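Local structure of alpha-glucosidase (Pseudoalteromonas sp. K8, 5HQ4) at residues Ser432-Glu437 / Trp451-Gly456; Asn151-Val156 / Glu437-Thr442; Glu455-Gln460 / Gly486-Thr491. The protein probably hydrolyses alpha-glucosidic bonds in carbohydrates, as a calcium-binding member of glycoside hydrolase family 97. All coordinates share one frame; numbering follows the deposited sequence.

Interaction 1: residues Ser432-Glu437 / Trp451-Gly456; sequences SINTHE and WITREG. With CA (calcium ion), chain G.
Glu455 OE1 is gripped twice beside Glu437: it binds the calcium ion at 2.4 Å and accepts a hydrogen bond from water 2, whose oxygen lies 2.7 Å from that OE1. The same water accepts from the backbone N of Glu437 and of Gly456, tying the two loop ends together. Glu437 brings OE2 to the calcium at 2.4 Å, its carboxylate turned 71° from that of Glu455, while its OE1 is held by the backbone N of Tyr389. Waters 1 and 3, Glu154 and Glu461 complete the ligand set.

Behind the metal, His436 lies under the Glu455 side chain. With Glu455 CG anti to the backbone N (chi1 -168°) and the chain running on straight, CB sits 3.6 Å over the centroid of the His436 ring as a CH-pi contact, and the carboxylate carries on past the rim near ND1. Water 1 lies in the ring plane, 2.7 Å from His436 ND1, so the imidazole is a second-shell partner of the calcium; its NE2 is bound by Asp489, which also takes Asn434 ND2.

Farther back the backbones zip together, Glu455 N donating to Thr435 O at 2.9 Å and Thr435 N to Thr453 O. Asn434 and Thr453 run side by side, OD1 and CG2 3.4 Å apart. On the other face Trp451 NE1 donates to Thr435 OG1 at 3.0 Å, the hydroxyl standing 21° out of the indole plane, and Arg454 NH2 sits over the middle of that indole while its NH1 bonds Ile439 O. Two neighbouring parallel strands with metal ligands just past their C-terminal ends fit the (beta/alpha)8, or TIM-barrel, catalytic domain of family 97.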
loop_
_atom_site.group_PDB
_atom_site.type_symbol
_atom_site.label_atom_id
_atom_site.label_comp_id
_atom_site.label_asym_id
_atom_site.label_seq_id
_atom_site.Cartn_x
_atom_site.Cartn_y
_atom_site.Cartn_z
ATOM N N SER A 432 16.077 2.331 5.163
ATOM C CA SER A 432 14.740 2.327 4.585
ATOM C C SER A 432 13.784 1.559 5.489
ATOM O O SER A 432 14.193 0.651 6.219
ATOM C CB SER A 432 14.755 1.701 3.189
ATOM O OG SER A 432 15.577 2.476 2.330
ATOM N N ILE A 433 12.496 1.902 5.400
ATOM C CA ILE A 433 11.485 1.462 6.357
ATOM C C ILE A 433 10.365 0.722 5.634
ATOM O O ILE A 433 9.802 1.229 4.654
ATOM C CB ILE A 433 10.910 2.644 7.157
ATOM C CG1 ILE A 433 11.986 3.276 8.046
ATOM C CG2 ILE A 433 9.708 2.203 8.012
ATOM C CD1 ILE A 433 12.550 2.338 9.120
ATOM N N ASN A 434 10.016 -0.449 6.164
ATOM C CA ASN A 434 8.897 -1.283 5.736
ATOM C C ASN A 434 7.939 -1.353 6.927
ATOM O O ASN A 434 8.235 -2.027 7.918
ATOM C CB ASN A 434 9.429 -2.661 5.318
ATOM C CG ASN A 434 8.361 -3.733 5.239
ATOM O OD1 ASN A 434 7.164 -3.456 5.173
ATOM N ND2 ASN A 434 8.807 -4.989 5.221
ATOM N N THR A 435 6.813 -0.636 6.856
ATOM C CA THR A 435 5.943 -0.432 8.021
ATOM C C THR A 435 4.790 -1.431 8.021
ATOM O O THR A 435 3.932 -1.383 7.140
ATOM C CB THR A 435 5.369 0.989 8.042
ATOM O OG1 THR A 435 6.417 1.942 7.849
ATOM C CG2 THR A 435 4.673 1.262 9.380
ATOM N N HIS A 436 4.748 -2.310 9.021
ATOM C CA HIS A 436 3.560 -3.121 9.243
ATOM C C HIS A 436 2.684 -2.451 10.297
ATOM O O HIS A 436 3.169 -1.664 11.114
ATOM C CB HIS A 436 3.944 -4.555 9.629
ATOM C CG HIS A 436 4.438 -5.350 8.454
ATOM N ND1 HIS A 436 4.050 -6.649 8.206
ATOM C CD2 HIS A 436 5.235 -4.990 7.415
ATOM C CE1 HIS A 436 4.611 -7.067 7.080
ATOM N NE2 HIS A 436 5.334 -6.080 6.582
ATOM N N GLU A 437 1.385 -2.741 10.242
ATOM C CA GLU A 437 0.365 -1.976 10.954
ATOM C C GLU A 437 0.606 -0.477 10.751
ATOM O O GLU A 437 0.837 0.264 11.711
ATOM C CB GLU A 437 0.322 -2.335 12.433
ATOM C CG GLU A 437 0.053 -3.833 12.658
ATOM C CD GLU A 437 1.288 -4.694 12.365
ATOM O OE1 GLU A 437 2.387 -4.327 12.823
ATOM O OE2 GLU A 437 1.175 -5.713 11.649
ATOM N N TRP A 451 10.857 5.367 2.333
ATOM C CA TRP A 451 9.633 4.725 2.822
ATOM C C TRP A 451 9.184 3.746 1.739
ATOM O O TRP A 451 8.320 4.033 0.913
ATOM C CB TRP A 451 8.547 5.754 3.141
ATOM C CG TRP A 451 7.574 5.269 4.206
ATOM C CD1 TRP A 451 7.452 3.995 4.675
ATOM C CD2 TRP A 451 6.640 6.060 4.947
ATOM N NE1 TRP A 451 6.500 3.940 5.666
ATOM C CE2 TRP A 451 5.985 5.197 5.850
ATOM C CE3 TRP A 451 6.307 7.421 4.947
ATOM C CZ2 TRP A 451 5.001 5.643 6.734
ATOM C CZ3 TRP A 451 5.334 7.867 5.834
ATOM C CH2 TRP A 451 4.696 6.977 6.718
ATOM N N ILE A 452 9.790 2.558 1.748
ATOM C CA ILE A 452 9.763 1.751 0.532
ATOM C C ILE A 452 8.491 0.924 0.403
ATOM O O ILE A 452 8.005 0.718 -0.717
ATOM C CB ILE A 452 11.022 0.867 0.434
ATOM C CG1 ILE A 452 11.227 0.027 1.695
ATOM C CG2 ILE A 452 12.221 1.743 0.174
ATOM C CD1 ILE A 452 12.406 -0.940 1.592
ATOM N N THR A 453 7.904 0.467 1.507
ATOM C CA THR A 453 6.715 -0.367 1.402
ATOM C C THR A 453 6.026 -0.421 2.765
ATOM O O THR A 453 6.520 0.123 3.757
ATOM C CB THR A 453 7.085 -1.763 0.876
ATOM O OG1 THR A 453 5.894 -2.454 0.465
ATOM C CG2 THR A 453 7.831 -2.571 1.948
ATOM N N ARG A 454 4.861 -1.065 2.800
ATOM C CA ARG A 454 4.119 -1.237 4.045
ATOM C C ARG A 454 3.141 -2.388 3.877
ATOM O O ARG A 454 2.923 -2.894 2.776
ATOM C CB ARG A 454 3.373 0.044 4.449
ATOM C CG ARG A 454 2.085 0.313 3.647
ATOM C CD ARG A 454 1.680 1.804 3.759
ATOM N NE ARG A 454 2.749 2.661 3.239
ATOM C CZ ARG A 454 3.070 3.865 3.708
ATOM N NH1 ARG A 454 2.407 4.399 4.732
ATOM N NH2 ARG A 454 4.070 4.540 3.146
ATOM N N GLU A 455 2.533 -2.784 4.989
ATOM C CA GLU A 455 1.499 -3.806 4.936
ATOM C C GLU A 455 0.137 -3.121 4.852
ATOM O O GLU A 455 -0.273 -2.701 3.763
ATOM C CB GLU A 455 1.620 -4.735 6.151
ATOM C CG GLU A 455 0.796 -6.001 6.067
ATOM C CD GLU A 455 1.089 -6.914 7.243
ATOM O OE1 GLU A 455 0.866 -6.480 8.389
ATOM O OE2 GLU A 455 1.585 -8.040 7.023
ATOM N N GLY A 456 -0.569 -2.973 5.971
ATOM C CA GLY A 456 -1.818 -2.210 5.910
ATOM C C GLY A 456 -2.928 -2.882 5.128
ATOM O O GLY A 456 -3.714 -2.203 4.442
HETATM CA CA CA G . 0.375 -7.566 10.445
HETATM O O HOH W 1 2.738 -7.871 10.258
HETATM O O HOH W 2 -0.429 -4.163 8.563
HETATM O O HOH W 3 -1.174 -8.097 12.184
#

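Interaction 2: residues Asn151-Val156 / Glu437-Thr442; sequences NRYEYV and EPIKDT. With CA (calcium ion), chain G.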
loop_
_atom_site.group_PDB
_atom_site.type_symbol
_atom_site.label_atom_id
_atom_site.label_comp_id
_atom_site.label_asym_id
_atom_site.label_seq_id
_atom_site.Cartn_x
_atom_site.Cartn_y
_atom_site.Cartn_z
ATOM N N ASN A 151 -9.428 -4.603 14.078
ATOM C CA ASN A 151 -8.269 -5.115 13.351
ATOM C C ASN A 151 -7.720 -4.158 12.290
ATOM O O ASN A 151 -7.051 -4.613 11.359
ATOM C CB ASN A 151 -8.573 -6.471 12.714
ATOM C CG ASN A 151 -7.399 -7.423 12.844
ATOM O OD1 ASN A 151 -6.690 -7.382 13.844
ATOM N ND2 ASN A 151 -7.159 -8.246 11.825
ATOM N N ARG A 152 -7.956 -2.846 12.420
ATOM C CA ARG A 152 -7.242 -1.815 11.621
ATOM C C ARG A 152 -7.574 -2.007 10.140
ATOM O O ARG A 152 -8.761 -2.035 9.774
ATOM C CB ARG A 152 -5.737 -1.863 11.946
ATOM C CG ARG A 152 -5.370 -1.690 13.424
ATOM C CD ARG A 152 -3.887 -2.042 13.661
ATOM N NE ARG A 152 -3.555 -3.300 13.003
ATOM C CZ ARG A 152 -3.782 -4.502 13.512
ATOM N NH1 ARG A 152 -4.325 -4.637 14.717
ATOM N NH2 ARG A 152 -3.466 -5.577 12.812
ATOM N N TYR A 153 -6.576 -2.121 9.257
ATOM C CA TYR A 153 -6.806 -2.346 7.833
ATOM C C TYR A 153 -6.876 -3.824 7.480
ATOM O O TYR A 153 -7.085 -4.156 6.308
ATOM C CB TYR A 153 -5.690 -1.710 6.992
ATOM C CG TYR A 153 -5.505 -0.209 7.143
ATOM C CD1 TYR A 153 -4.320 0.307 7.664
ATOM C CD2 TYR A 153 -6.495 0.688 6.734
ATOM C CE1 TYR A 153 -4.126 1.676 7.799
ATOM C CE2 TYR A 153 -6.309 2.074 6.862
ATOM C CZ TYR A 153 -5.114 2.555 7.395
ATOM O OH TYR A 153 -4.893 3.914 7.544
ATOM N N GLU A 154 -6.674 -4.716 8.447
ATOM C CA GLU A 154 -6.479 -6.140 8.141
ATOM C C GLU A 154 -7.823 -6.874 8.180
ATOM O O GLU A 154 -8.154 -7.629 9.100
ATOM C CB GLU A 154 -5.447 -6.744 9.092
ATOM C CG GLU A 154 -4.009 -6.235 8.815
ATOM C CD GLU A 154 -2.973 -6.773 9.802
ATOM O OE1 GLU A 154 -1.780 -6.815 9.446
ATOM O OE2 GLU A 154 -3.359 -7.173 10.920
ATOM N N TYR A 155 -8.604 -6.637 7.125
ATOM C CA TYR A 155 -9.898 -7.262 6.895
ATOM C C TYR A 155 -9.948 -7.795 5.470
ATOM O O TYR A 155 -9.303 -7.248 4.572
ATOM C CB TYR A 155 -11.059 -6.250 7.077
ATOM C CG TYR A 155 -11.283 -5.862 8.519
ATOM C CD1 TYR A 155 -12.152 -6.595 9.317
ATOM C CD2 TYR A 155 -10.612 -4.778 9.088
ATOM C CE1 TYR A 155 -12.364 -6.258 10.646
ATOM C CE2 TYR A 155 -10.821 -4.431 10.424
ATOM C CZ TYR A 155 -11.697 -5.183 11.191
ATOM O OH TYR A 155 -11.907 -4.868 12.509
ATOM N N VAL A 156 -10.737 -8.840 5.258
ATOM C CA VAL A 156 -11.059 -9.236 3.891
ATOM C C VAL A 156 -12.131 -8.292 3.354
ATOM O O VAL A 156 -12.925 -7.715 4.113
ATOM C CB VAL A 156 -11.495 -10.713 3.821
ATOM C CG1 VAL A 156 -10.399 -11.620 4.424
ATOM C CG2 VAL A 156 -12.845 -10.933 4.518
ATOM N N GLU A 437 1.385 -2.741 10.242
ATOM C CA GLU A 437 0.365 -1.976 10.954
ATOM C C GLU A 437 0.606 -0.477 10.751
ATOM O O GLU A 437 0.837 0.264 11.711
ATOM C CB GLU A 437 0.322 -2.335 12.433
ATOM C CG GLU A 437 0.053 -3.833 12.658
ATOM C CD GLU A 437 1.288 -4.694 12.365
ATOM O OE1 GLU A 437 2.387 -4.327 12.823
ATOM O OE2 GLU A 437 1.175 -5.713 11.649
ATOM N N PRO A 438 0.571 -0.007 9.503
ATOM C CA PRO A 438 0.983 1.360 9.184
ATOM C C PRO A 438 -0.190 2.316 9.123
ATOM O O PRO A 438 -1.340 1.909 9.320
ATOM C CB PRO A 438 1.571 1.194 7.781
ATOM C CG PRO A 438 0.557 0.254 7.150
ATOM C CD PRO A 438 0.183 -0.738 8.285
ATOM N N ILE A 439 0.099 3.582 8.822
ATOM C CA ILE A 439 -0.872 4.439 8.142
ATOM C C ILE A 439 -0.942 4.003 6.682
ATOM O O ILE A 439 0.065 3.573 6.099
ATOM C CB ILE A 439 -0.464 5.923 8.265
ATOM C CG1 ILE A 439 -1.468 6.834 7.550
ATOM C CG2 ILE A 439 0.933 6.163 7.658
ATOM C CD1 ILE A 439 -2.828 6.917 8.258
ATOM N N LYS A 440 -2.133 4.086 6.089
ATOM C CA LYS A 440 -2.283 3.751 4.676
ATOM C C LYS A 440 -1.337 4.591 3.823
ATOM O O LYS A 440 -0.945 5.707 4.193
ATOM C CB LYS A 440 -3.731 3.971 4.227
ATOM C CG LYS A 440 -4.139 5.475 4.210
ATOM C CD LYS A 440 -5.662 5.660 4.310
ATOM C CE LYS A 440 -6.024 7.145 4.199
ATOM N NZ LYS A 440 -7.496 7.409 4.279
ATOM N N ASP A 441 -0.959 4.032 2.675
ATOM C CA ASP A 441 -0.078 4.718 1.730
ATOM C C ASP A 441 -0.830 5.874 1.071
ATOM O O ASP A 441 -1.953 5.698 0.589
ATOM C CB ASP A 441 0.398 3.706 0.678
ATOM C CG ASP A 441 1.537 4.227 -0.202
ATOM O OD1 ASP A 441 1.646 5.457 -0.413
ATOM O OD2 ASP A 441 2.322 3.377 -0.700
ATOM N N THR A 442 -0.245 7.078 1.106
ATOM C CA THR A 442 -0.828 8.226 0.419
ATOM C C THR A 442 0.174 8.843 -0.557
ATOM O O THR A 442 0.042 10.016 -0.929
ATOM C CB THR A 442 -1.348 9.272 1.412
ATOM O OG1 THR A 442 -0.276 9.765 2.230
ATOM C CG2 THR A 442 -2.444 8.657 2.319
HETATM CA CA CA G . 0.375 -7.566 10.445
HETATM O O HOH W 2 -0.429 -4.163 8.563
HETATM O O HOH W 3 -1.174 -8.097 12.184
HETATM O O HOH W 1 2.738 -7.871 10.258
#
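Metal coordination joins Glu154 to Glu437: Glu154 OE1 reaches the calcium at 2.5 Å, on a side chain that stays extended beyond CG (chi2 177°), and its carboxylate is turned 77° from that of Glu437. Water 2 also donates a hydrogen bond to Glu154 OE1 and so extends its bridge to residues 151-156.

The direct hydrogen bond comes from the backbone, Lys440 N donating to Tyr153 OH at 3.1 Å. Pro438 O meets the same phenol in the plane of the ring, 3.2 Å from Tyr153 CE1, and Lys440 CB crosses near the hydroxyl; NZ of that lysine runs off to a salt bridge with Glu186.

Charge pairing lies within the type II' turn of residues 151-154, where Arg152 NH2 forms a salt bridge with Glu154 OE2, modelled at a doubtfully short 2.5 Å; that oxygen also accepts a hydrogen bond from metal-bound water 3. Arg152 NH1 is held by Ala391 O. Its NE packs 3.7 Å from the aliphatic Glu437 CG and is buried there without a polar partner.

Calcium on one oxygen and arginine on the other would probably offset the charge of Glu154 and limit its rotation, and the N-terminal region thus contributes a ligand to a site otherwise built by the catalytic one.

Interaction 3: residues Glu455-Gln460 / Gly486-Thr491; sequences EGARGQ and GPMDFT. With CA (calcium ion), chain G.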
loop_
_atom_site.group_PDB
_atom_site.type_symbol
_atom_site.label_atom_id
_atom_site.label_comp_id
_atom_site.label_asym_id
_atom_site.label_seq_id
_atom_site.Cartn_x
_atom_site.Cartn_y
_atom_site.Cartn_z
ATOM N N GLU A 455 2.533 -2.784 4.989
ATOM C CA GLU A 455 1.499 -3.806 4.936
ATOM C C GLU A 455 0.137 -3.121 4.852
ATOM O O GLU A 455 -0.273 -2.701 3.763
ATOM C CB GLU A 455 1.620 -4.735 6.151
ATOM C CG GLU A 455 0.796 -6.001 6.067
ATOM C CD GLU A 455 1.089 -6.914 7.243
ATOM O OE1 GLU A 455 0.866 -6.480 8.389
ATOM O OE2 GLU A 455 1.585 -8.040 7.023
ATOM N N GLY A 456 -0.569 -2.973 5.971
ATOM C CA GLY A 456 -1.818 -2.210 5.910
ATOM C C GLY A 456 -2.928 -2.882 5.128
ATOM O O GLY A 456 -3.714 -2.203 4.442
ATOM N N ALA A 457 -3.028 -4.201 5.247
ATOM C CA ALA A 457 -3.989 -5.075 4.586
ATOM C C ALA A 457 -3.614 -6.477 5.035
ATOM O O ALA A 457 -2.512 -6.689 5.556
ATOM C CB ALA A 457 -3.936 -4.959 3.052
ATOM N N ARG A 458 -4.522 -7.432 4.834
ATOM C CA ARG A 458 -4.191 -8.818 5.150
ATOM C C ARG A 458 -3.221 -9.359 4.110
ATOM O O ARG A 458 -3.544 -9.419 2.918
ATOM C CB ARG A 458 -5.447 -9.683 5.210
ATOM C CG ARG A 458 -6.301 -9.440 6.470
ATOM C CD ARG A 458 -7.609 -10.228 6.428
ATOM N NE ARG A 458 -7.431 -11.670 6.175
ATOM C CZ ARG A 458 -7.937 -12.643 6.928
ATOM N NH1 ARG A 458 -8.651 -12.352 8.008
ATOM N NH2 ARG A 458 -7.754 -13.918 6.583
ATOM N N GLY A 459 -2.032 -9.739 4.559
ATOM C CA GLY A 459 -1.048 -10.373 3.720
ATOM C C GLY A 459 -0.986 -11.869 3.966
ATOM O O GLY A 459 -1.899 -12.473 4.541
ATOM N N GLN A 460 0.130 -12.462 3.549
ATOM C CA GLN A 460 0.333 -13.910 3.651
ATOM C C GLN A 460 0.212 -14.431 5.080
ATOM O O GLN A 460 -0.174 -15.590 5.288
ATOM C CB GLN A 460 1.721 -14.256 3.105
ATOM C CG GLN A 460 1.965 -15.737 2.854
ATOM C CD GLN A 460 1.393 -16.189 1.526
ATOM O OE1 GLN A 460 0.265 -16.675 1.465
ATOM N NE2 GLN A 460 2.169 -16.024 0.449
ATOM N N GLY A 486 -0.572 2.190 -3.209
ATOM C CA GLY A 486 0.864 2.059 -3.385
ATOM C C GLY A 486 1.357 0.663 -3.017
ATOM O O GLY A 486 0.559 -0.257 -2.798
ATOM N N PRO A 487 2.680 0.481 -2.938
ATOM C CA PRO A 487 3.241 -0.874 -2.793
ATOM C C PRO A 487 2.869 -1.553 -1.479
ATOM O O PRO A 487 2.661 -0.910 -0.448
ATOM C CB PRO A 487 4.759 -0.647 -2.883
ATOM C CG PRO A 487 4.951 0.849 -2.584
ATOM C CD PRO A 487 3.729 1.498 -3.153
ATOM N N MET A 488 2.809 -2.885 -1.523
ATOM C CA MET A 488 2.472 -3.675 -0.348
ATOM C C MET A 488 3.486 -4.789 -0.161
ATOM O O MET A 488 3.802 -5.509 -1.112
ATOM C CB MET A 488 1.073 -4.283 -0.455
ATOM C CG MET A 488 0.772 -5.241 0.698
ATOM S SD MET A 488 -0.861 -5.971 0.600
ATOM C CE MET A 488 -0.918 -6.883 2.158
ATOM N N ASP A 489 3.974 -4.931 1.072
ATOM C CA ASP A 489 4.772 -6.074 1.518
ATOM C C ASP A 489 3.815 -7.219 1.847
ATOM O O ASP A 489 3.419 -7.423 2.997
ATOM C CB ASP A 489 5.610 -5.672 2.733
ATOM C CG ASP A 489 6.601 -6.750 3.169
ATOM O OD1 ASP A 489 6.744 -6.951 4.398
ATOM O OD2 ASP A 489 7.250 -7.373 2.297
ATOM N N PHE A 490 3.424 -7.972 0.810
ATOM C CA PHE A 490 2.495 -9.094 0.981
ATOM C C PHE A 490 3.168 -10.361 1.511
ATOM O O PHE A 490 2.486 -11.209 2.098
ATOM C CB PHE A 490 1.809 -9.414 -0.355
ATOM C CG PHE A 490 0.742 -10.472 -0.251
ATOM C CD1 PHE A 490 -0.559 -10.127 0.066
ATOM C CD2 PHE A 490 1.047 -11.818 -0.469
ATOM C CE1 PHE A 490 -1.549 -11.098 0.185
ATOM C CE2 PHE A 490 0.065 -12.794 -0.363
ATOM C CZ PHE A 490 -1.237 -12.430 -0.030
ATOM N N THR A 491 4.488 -10.498 1.314
ATOM C CA THR A 491 5.345 -11.669 1.546
ATOM C C THR A 491 4.806 -12.854 0.748
ATOM O O THR A 491 4.304 -13.829 1.319
ATOM C CB THR A 491 5.497 -12.018 3.037
ATOM O OG1 THR A 491 4.301 -12.605 3.553
ATOM C CG2 THR A 491 5.841 -10.761 3.874
HETATM CA CA CA G . 0.375 -7.566 10.445
HETATM O O HOH W 4 1.828 -9.092 4.490
HETATM O O HOH W 3 -1.174 -8.097 12.184
HETATM O O HOH W 1 2.738 -7.871 10.258
#
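Gln460 meets Phe490 and Thr491 through both its backbone and its amide. Gln460 N donates to Phe490 O at 3.0 Å, nearly straight (165° at the hydrogen) and in the carbonyl plane. Phe490 O accepts a second hydrogen bond from its own neighbour, Thr491 OG1, 2.7 Å away. The bend at chi2 (82°) curls the glutamine back so that NE2 reaches Thr491 O at 3.2 Å, while OE1 is held by Asn463. Replacing Gln460 by alanine would probably leave Thr491 O and Asn463 ND2 without this mate and open a gap beside the rim of the Phe490 ring.

Around these bonds side chains pack on backbone. Backbone atoms of Gly459 and Gln460 lie over one face of Phe490, Gly459 CA coming 3.6 Å from Phe490 CE1; a CB on Gly459 would come tight against Phe490 O, so the glycine lets the two loops approach this closely. Met488, fully extended, slides its methyl in beside Gly459, with CE 3.7 Å from Ala457 CB.

A shell farther out, Ile475 and Leu478 touch the Phe490 ring, and His474 binds Arg458 O. On the metal side, water 4 sits 2.8 Å from Glu455 OE2 and 2.7 Å from Asp489 O. His436 and Asn434 share OD1 of Asp489, and Tyr266 takes OD2.

The chemistry divides the work of Glu455: OE1 belongs to the calcium, whereas OE2 faces water 4, which has more acceptors near it than hydrogens to give and so may steady the carboxylate only in part.

All three contacts meet at one calcium. Glu437 is shared by interactions 1 and 2, Glu455 by interactions 1 and 3, and Glu154 of interaction 2 brings its OE1 to 2.9 Å from Glu455 OE1, a closeness that the shared cation probably makes tolerable. Glu461, just beyond residues 455-460, adds the remaining protein ligand. Further hydrogen bonds join the pieces: His436 NE2 to Asp489 OD1 at 2.7 Å and Arg454 O to Asp489 N at 2.9 Å link interaction 1 to 3, and Arg454 NH1 to Ile439 O at 2.8 Å links it to 2. A glycerol, probably from the crystallisation liquor, lies about 5 Å from the Glu437 side chain and may mark a pocket there.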